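Local structure of glutathione S-transferase enzyme with thioredoxin-like domain (Xenorhabdus nematophila, 4L8E) at residues Asn38-Leu51 with Ser99-Phe113. The protein binds glutathione and, as a glutathione S-transferase family member, probably transfers it to or reacts it with other substrates. Sequence-based numbering, arbitrary orientation. Where two conformers were deposited one is given.
Sequences NGYKITLFLEEVGL and SGAILLYLANKTGRF. With GSH (glutathione), chain C; GSH (glutathione), chain B.
F45 is the knob that helix 38-49 drives into helix 99-110, its side chain lodged among L103, L106, A107 and T110. With CG anti to the backbone N (chi1 -178°), the ring reaches across to the second helix, and OG1 of T110 meets the ring edge in its plane. CE1 of F45 comes 3.5 Å from CB of L106, and CB of F45 lies 3.8 Å from CD2 of L103. The T110 hydroxyl accepts from N of R112, which makes an ST turn, and donates to O of L106. One turn earlier I42 fills the next hole, formed by S99, I102, L103 and L106; CD1 of I42 sits 3.7 Å from CG2 of I102. The two axes run nearly parallel, 8° apart at 9.9 Å. Both helices belong to the thioredoxin-like domain of the glutathione S-transferase fold and pack on the same side of its four-stranded sheet, where I42 touches L31 and I102 touches I96. At their N-terminal ends they meet bound glutathione. The extended chain of K41 carries NZ to 2.9 Å from OG of S99, and that ammonium also bonds OD1 of N38 and OE1 of Q131. S99 grips one glutathione carboxylate twice, through N to O11 (2.8 Å) and OG to O12, while N38 ND2 donates to O31 of a second glutathione. The C-terminal ends form the solvent side. There F113 turns its edge toward the F45 face in an offset edge-to-face pair, planes at 76°, and CE2 of F113 lies 3.5 Å from CB of E48, whose carboxylate is engaged by R223. Looser is the methyl contact of L51 CD2 with T110 CG2, 4.2 Å apart, near the exposed R112.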
loop_
_atom_site.group_PDB
_atom_site.type_symbol
_atom_site.label_atom_id
_atom_site.label_comp_id
_atom_site.label_asym_id
_atom_site.label_seq_id
_atom_site.Cartn_x
_atom_site.Cartn_y
_atom_site.Cartn_z
ATOM N N ASN A 38 -2.665 12.809 -0.975
ATOM C CA ASN A 38 -3.227 11.719 -1.741
ATOM C C ASN A 38 -4.098 12.192 -2.900
ATOM O O ASN A 38 -4.152 11.531 -3.921
ATOM C CB ASN A 38 -3.936 10.755 -0.828
ATOM C CG ASN A 38 -2.971 10.115 0.147
ATOM O OD1 ASN A 38 -1.880 9.660 -0.248
ATOM N ND2 ASN A 38 -3.340 10.095 1.399
ATOM N N GLY A 39 -4.769 13.334 -2.736
ATOM C CA GLY A 39 -5.502 13.925 -3.834
ATOM C C GLY A 39 -4.591 14.417 -4.946
ATOM O O GLY A 39 -4.870 14.231 -6.143
ATOM N N TYR A 40 -3.480 15.039 -4.569
ATOM C CA TYR A 40 -2.551 15.604 -5.550
ATOM C C TYR A 40 -1.868 14.517 -6.374
ATOM O O TYR A 40 -1.501 14.744 -7.519
ATOM C CB TYR A 40 -1.478 16.453 -4.889
ATOM C CG TYR A 40 -1.957 17.822 -4.467
ATOM C CD1 TYR A 40 -2.388 18.754 -5.408
ATOM C CD2 TYR A 40 -1.967 18.181 -3.141
ATOM C CE1 TYR A 40 -2.820 20.008 -4.997
ATOM C CE2 TYR A 40 -2.413 19.414 -2.735
ATOM C CZ TYR A 40 -2.824 20.320 -3.662
ATOM O OH TYR A 40 -3.252 21.555 -3.211
ATOM N N LYS A 41 -1.718 13.317 -5.823
ATOM C CA LYS A 41 -1.158 12.237 -6.627
ATOM C C LYS A 41 -1.929 12.090 -7.930
ATOM O O LYS A 41 -1.344 11.864 -8.986
ATOM C CB LYS A 41 -1.215 10.893 -5.903
ATOM C CG LYS A 41 -0.394 10.787 -4.641
ATOM C CD LYS A 41 -0.672 9.431 -4.007
ATOM C CE LYS A 41 0.032 9.234 -2.682
ATOM N NZ LYS A 41 -0.384 7.923 -2.052
ATOM N N ILE A 42 -3.249 12.168 -7.838
ATOM C CA ILE A 42 -4.085 11.867 -8.979
ATOM C C ILE A 42 -4.151 13.052 -9.934
ATOM O O ILE A 42 -4.093 12.878 -11.156
ATOM C CB ILE A 42 -5.485 11.385 -8.578
ATOM C CG1 ILE A 42 -5.380 10.292 -7.496
ATOM C CG2 ILE A 42 -6.217 10.898 -9.807
ATOM C CD1 ILE A 42 -4.463 9.086 -7.859
ATOM N N THR A 43 -4.272 14.257 -9.405
ATOM C CA THR A 43 -4.242 15.425 -10.307
ATOM C C THR A 43 -2.874 15.603 -10.973
ATOM O O THR A 43 -2.800 16.031 -12.111
ATOM C CB THR A 43 -4.688 16.720 -9.627
ATOM O OG1 THR A 43 -3.863 16.959 -8.490
ATOM C CG2 THR A 43 -6.151 16.626 -9.215
ATOM N N LEU A 44 -1.791 15.239 -10.296
ATOM C CA LEU A 44 -0.484 15.210 -10.969
ATOM C C LEU A 44 -0.520 14.301 -12.195
ATOM O O LEU A 44 -0.088 14.714 -13.286
ATOM C CB LEU A 44 0.635 14.745 -10.021
ATOM C CG LEU A 44 1.122 15.732 -8.963
ATOM C CD1 LEU A 44 2.105 15.015 -8.005
ATOM C CD2 LEU A 44 1.792 16.992 -9.544
ATOM N N PHE A 45 -1.012 13.074 -12.010
ATOM C CA PHE A 45 -1.080 12.115 -13.093
ATOM C C PHE A 45 -1.952 12.681 -14.225
ATOM O O PHE A 45 -1.543 12.691 -15.362
ATOM C CB PHE A 45 -1.622 10.765 -12.647
ATOM C CG PHE A 45 -1.652 9.768 -13.753
ATOM C CD1 PHE A 45 -2.697 9.772 -14.665
ATOM C CD2 PHE A 45 -0.621 8.890 -13.945
ATOM C CE1 PHE A 45 -2.707 8.894 -15.723
ATOM C CE2 PHE A 45 -0.633 8.025 -14.992
ATOM C CZ PHE A 45 -1.679 8.034 -15.896
ATOM N N LEU A 46 -3.139 13.165 -13.894
ATOM C CA LEU A 46 -4.089 13.611 -14.928
ATOM C C LEU A 46 -3.550 14.829 -15.684
ATOM O O LEU A 46 -3.753 14.976 -16.905
ATOM C CB LEU A 46 -5.456 13.906 -14.291
ATOM C CG LEU A 46 -6.160 12.631 -13.776
ATOM C CD1 LEU A 46 -7.300 13.014 -12.847
ATOM C CD2 LEU A 46 -6.664 11.785 -14.925
ATOM N N GLU A 47 -2.887 15.722 -14.972
ATOM C CA GLU A 47 -2.290 16.891 -15.596
ATOM C C GLU A 47 -1.089 16.540 -16.505
ATOM O O GLU A 47 -0.879 17.183 -17.538
ATOM C CB GLU A 47 -1.875 17.910 -14.548
ATOM C CG GLU A 47 -3.057 18.607 -13.845
ATOM C CD GLU A 47 -3.915 19.478 -14.759
ATOM O OE1 GLU A 47 -3.388 20.059 -15.732
ATOM O OE2 GLU A 47 -5.125 19.627 -14.448
ATOM N N GLU A 48 -0.319 15.526 -16.110
ATOM C CA GLU A 48 0.777 15.031 -16.957
ATOM C C GLU A 48 0.257 14.460 -18.280
ATOM O O GLU A 48 0.830 14.711 -19.344
ATOM C CB GLU A 48 1.587 13.950 -16.229
ATOM C CG GLU A 48 2.396 14.434 -15.052
ATOM C CD GLU A 48 3.680 15.185 -15.428
ATOM O OE1 GLU A 48 4.008 15.366 -16.634
ATOM O OE2 GLU A 48 4.380 15.614 -14.481
ATOM N N VAL A 49 -0.835 13.708 -18.226
ATOM C CA VAL A 49 -1.337 13.055 -19.426
ATOM C C VAL A 49 -2.242 13.977 -20.239
ATOM O O VAL A 49 -2.319 13.855 -21.453
ATOM C CB VAL A 49 -2.087 11.761 -19.076
ATOM C CG1 VAL A 49 -2.757 11.190 -20.303
ATOM C CG2 VAL A 49 -1.139 10.764 -18.489
ATOM N N GLY A 50 -2.915 14.905 -19.563
ATOM C CA GLY A 50 -3.887 15.767 -20.231
ATOM C C GLY A 50 -5.216 15.073 -20.451
ATOM O O GLY A 50 -5.941 15.382 -21.409
ATOM N N LEU A 51 -5.533 14.129 -19.570
ATOM C CA LEU A 51 -6.784 13.390 -19.655
ATOM C C LEU A 51 -7.867 14.258 -19.033
ATOM O O LEU A 51 -7.705 14.722 -17.908
ATOM C CB LEU A 51 -6.641 12.087 -18.858
ATOM C CG LEU A 51 -7.558 10.919 -19.158
ATOM C CD1 LEU A 51 -7.400 10.451 -20.595
ATOM C CD2 LEU A 51 -7.236 9.797 -18.182
ATOM N N SER A 99 -5.382 5.500 -3.880
ATOM C CA SER A 99 -4.555 6.225 -4.835
ATOM C C SER A 99 -3.645 5.309 -5.636
ATOM O O SER A 99 -3.470 5.516 -6.816
ATOM C CB SER A 99 -3.739 7.327 -4.155
ATOM O OG SER A 99 -2.808 6.839 -3.204
ATOM N N GLY A 100 -3.091 4.275 -4.994
ATOM C CA GLY A 100 -2.221 3.328 -5.694
ATOM C C GLY A 100 -2.927 2.557 -6.789
ATOM O O GLY A 100 -2.386 2.406 -7.902
ATOM N N ALA A 101 -4.141 2.076 -6.497
ATOM C CA ALA A 101 -4.957 1.385 -7.458
ATOM C C ALA A 101 -5.382 2.301 -8.609
ATOM O O ALA A 101 -5.467 1.859 -9.756
ATOM C CB ALA A 101 -6.192 0.798 -6.799
ATOM N N ILE A 102 -5.696 3.549 -8.290
ATOM C CA ILE A 102 -6.096 4.521 -9.314
ATOM C C ILE A 102 -4.936 4.818 -10.236
ATOM O O ILE A 102 -5.089 4.844 -11.455
ATOM C CB ILE A 102 -6.581 5.820 -8.664
ATOM C CG1 ILE A 102 -7.842 5.533 -7.850
ATOM C CG2 ILE A 102 -6.837 6.903 -9.719
ATOM C CD1 ILE A 102 -8.238 6.678 -6.920
ATOM N N LEU A 103 -3.757 5.030 -9.662
ATOM C CA LEU A 103 -2.579 5.300 -10.473
ATOM C C LEU A 103 -2.281 4.133 -11.413
ATOM O O LEU A 103 -1.970 4.338 -12.582
ATOM C CB LEU A 103 -1.357 5.643 -9.597
ATOM C CG LEU A 103 -1.371 7.021 -8.926
ATOM C CD1 LEU A 103 -0.204 7.131 -7.964
ATOM C CD2 LEU A 103 -1.335 8.147 -9.938
ATOM N N LEU A 104 -2.364 2.916 -10.899
ATOM C CA LEU A 104 -2.100 1.740 -11.713
ATOM C C LEU A 104 -3.129 1.614 -12.822
ATOM O O LEU A 104 -2.789 1.361 -13.979
ATOM C CB LEU A 104 -2.096 0.489 -10.822
ATOM C CG LEU A 104 -1.875 -0.837 -11.536
ATOM C CD1 LEU A 104 -0.608 -0.794 -12.355
ATOM C CD2 LEU A 104 -1.824 -1.962 -10.507
ATOM N N TYR A 105 -4.404 1.784 -12.482
ATOM C CA TYR A 105 -5.469 1.691 -13.475
ATOM C C TYR A 105 -5.295 2.727 -14.584
ATOM O O TYR A 105 -5.447 2.409 -15.762
ATOM C CB TYR A 105 -6.824 1.886 -12.789
ATOM C CG TYR A 105 -7.993 1.950 -13.726
ATOM C CD1 TYR A 105 -8.666 0.813 -14.106
ATOM C CD2 TYR A 105 -8.448 3.168 -14.224
ATOM C CE1 TYR A 105 -9.751 0.871 -14.962
ATOM C CE2 TYR A 105 -9.539 3.243 -15.075
ATOM C CZ TYR A 105 -10.198 2.083 -15.448
ATOM O OH TYR A 105 -11.287 2.105 -16.284
ATOM N N LEU A 106 -4.995 3.973 -14.201
ATOM C CA LEU A 106 -4.842 5.043 -15.187
ATOM C C LEU A 106 -3.574 4.861 -16.030
ATOM O O LEU A 106 -3.570 5.165 -17.225
ATOM C CB LEU A 106 -4.828 6.414 -14.500
ATOM C CG LEU A 106 -6.188 6.842 -13.918
ATOM C CD1 LEU A 106 -6.037 8.159 -13.178
ATOM C CD2 LEU A 106 -7.222 6.933 -14.994
ATOM N N ALA A 107 -2.502 4.409 -15.392
ATOM C CA ALA A 107 -1.256 4.152 -16.129
ATOM C C ALA A 107 -1.491 3.064 -17.164
ATOM O O ALA A 107 -1.029 3.176 -18.295
ATOM C CB ALA A 107 -0.143 3.797 -15.164
ATOM N N ASN A 108 -2.255 2.023 -16.810
ATOM C CA ASN A 108 -2.569 0.949 -17.752
ATOM C C ASN A 108 -3.478 1.411 -18.868
ATOM O O ASN A 108 -3.279 1.074 -20.024
ATOM C CB ASN A 108 -3.209 -0.250 -17.040
ATOM C CG ASN A 108 -2.226 -1.031 -16.205
ATOM O OD1 ASN A 108 -1.019 -0.931 -16.403
ATOM N ND2 ASN A 108 -2.735 -1.844 -15.275
ATOM N N LYS A 109 -4.475 2.212 -18.523
ATOM C CA LYS A 109 -5.431 2.714 -19.508
ATOM C C LYS A 109 -4.766 3.618 -20.550
ATOM O O LYS A 109 -5.025 3.487 -21.739
ATOM C CB LYS A 109 -6.556 3.472 -18.815
ATOM C CG LYS A 109 -7.662 3.851 -19.784
ATOM C CD LYS A 109 -8.885 4.403 -19.094
ATOM C CE LYS A 109 -10.038 4.461 -20.105
ATOM N NZ LYS A 109 -11.028 5.438 -19.718
ATOM N N THR A 110 -3.866 4.485 -20.101
ATOM C CA THR A 110 -3.235 5.473 -20.976
ATOM C C THR A 110 -1.914 5.005 -21.582
ATOM O O THR A 110 -1.451 5.586 -22.559
ATOM C CB THR A 110 -2.915 6.749 -20.218
ATOM O OG1 THR A 110 -1.975 6.450 -19.171
ATOM C CG2 THR A 110 -4.194 7.357 -19.612
ATOM N N GLY A 111 -1.309 3.988 -20.976
ATOM C CA GLY A 111 0.012 3.518 -21.361
ATOM C C GLY A 111 1.138 4.475 -20.980
ATOM O O GLY A 111 2.237 4.384 -21.531
ATOM N N ARG A 112 0.866 5.372 -20.028
ATOM C CA ARG A 112 1.818 6.397 -19.594
ATOM C C ARG A 112 2.265 6.211 -18.153
ATOM O O ARG A 112 1.506 5.776 -17.317
ATOM C CB ARG A 112 1.192 7.799 -19.744
ATOM C CG ARG A 112 0.618 8.088 -21.122
ATOM C CD ARG A 112 1.675 8.432 -22.131
ATOM N NE ARG A 112 2.710 9.306 -21.591
ATOM C CZ ARG A 112 2.652 10.633 -21.543
ATOM N NH1 ARG A 112 3.673 11.305 -21.024
ATOM N NH2 ARG A 112 1.595 11.291 -22.006
ATOM N N PHE A 113 3.518 6.577 -17.892
ATOM C CA PHE A 113 4.087 6.663 -16.542
ATOM C C PHE A 113 4.217 5.327 -15.813
ATOM O O PHE A 113 4.319 5.272 -14.591
ATOM C CB PHE A 113 3.403 7.767 -15.716
ATOM C CG PHE A 113 3.551 9.109 -16.357
ATOM C CD1 PHE A 113 4.781 9.742 -16.399
ATOM C CD2 PHE A 113 2.484 9.696 -17.014
ATOM C CE1 PHE A 113 4.936 10.939 -17.045
ATOM C CE2 PHE A 113 2.627 10.917 -17.691
ATOM C CZ PHE A 113 3.842 11.543 -17.704
HETATM N N1 GSH C . -4.323 4.676 1.335
HETATM C CA1 GSH C . -5.201 5.750 0.882
HETATM C C1 GSH C . -4.821 6.160 -0.516
HETATM O O11 GSH C . -5.700 6.623 -1.313
HETATM O O12 GSH C . -3.619 6.019 -0.934
HETATM C CB1 GSH C . -5.125 6.917 1.826
HETATM C CG1 GSH C . -6.132 8.007 1.496
HETATM C CD1 GSH C . -6.242 9.021 2.615
HETATM O OE1 GSH C . -5.617 8.940 3.660
HETATM N N2 GSH C . -7.171 10.079 2.396
HETATM C CA2 GSH C . -7.400 11.109 3.338
HETATM C C2 GSH C . -8.875 11.102 3.653
HETATM O O2 GSH C . -9.779 11.034 2.792
HETATM C CB2 GSH C . -7.054 12.466 2.822
HETATM S SG2 GSH C . -5.365 12.528 2.289
HETATM N N3 GSH C . -9.232 11.144 5.033
HETATM C CA3 GSH C . -10.640 11.150 5.373
HETATM C C3 GSH C . -10.867 10.420 6.648
HETATM O O31 GSH C . -11.993 10.542 7.188
HETATM O O32 GSH C . -9.955 9.697 7.150
HETATM N N1 GSH B . -8.724 10.126 10.033
HETATM C CA1 GSH B . -7.456 10.579 9.599
HETATM C C1 GSH B . -6.506 10.569 10.765
HETATM O O11 GSH B . -6.951 10.678 11.950
HETATM O O12 GSH B . -5.255 10.472 10.557
HETATM C CB1 GSH B . -7.591 11.960 9.086
HETATM C CG1 GSH B . -6.281 12.552 8.606
HETATM C CD1 GSH B . -5.885 12.011 7.247
HETATM O OE1 GSH B . -6.716 11.570 6.483
HETATM N N2 GSH B . -4.477 12.024 6.898
HETATM C CA2 GSH B . -4.030 11.537 5.635
HETATM C C2 GSH B . -3.113 10.353 5.898
HETATM O O2 GSH B . -2.379 10.267 6.893
HETATM C CB2 GSH B . -3.273 12.569 4.883
HETATM S SG2 GSH B . -4.353 13.920 4.385
HETATM N N3 GSH B . -3.115 9.272 4.973
HETATM C CA3 GSH B . -2.248 8.149 5.233
HETATM C C3 GSH B . -1.868 7.519 3.953
HETATM O O31 GSH B . -1.819 8.216 2.908
HETATM O O32 GSH B . -1.606 6.282 3.944
#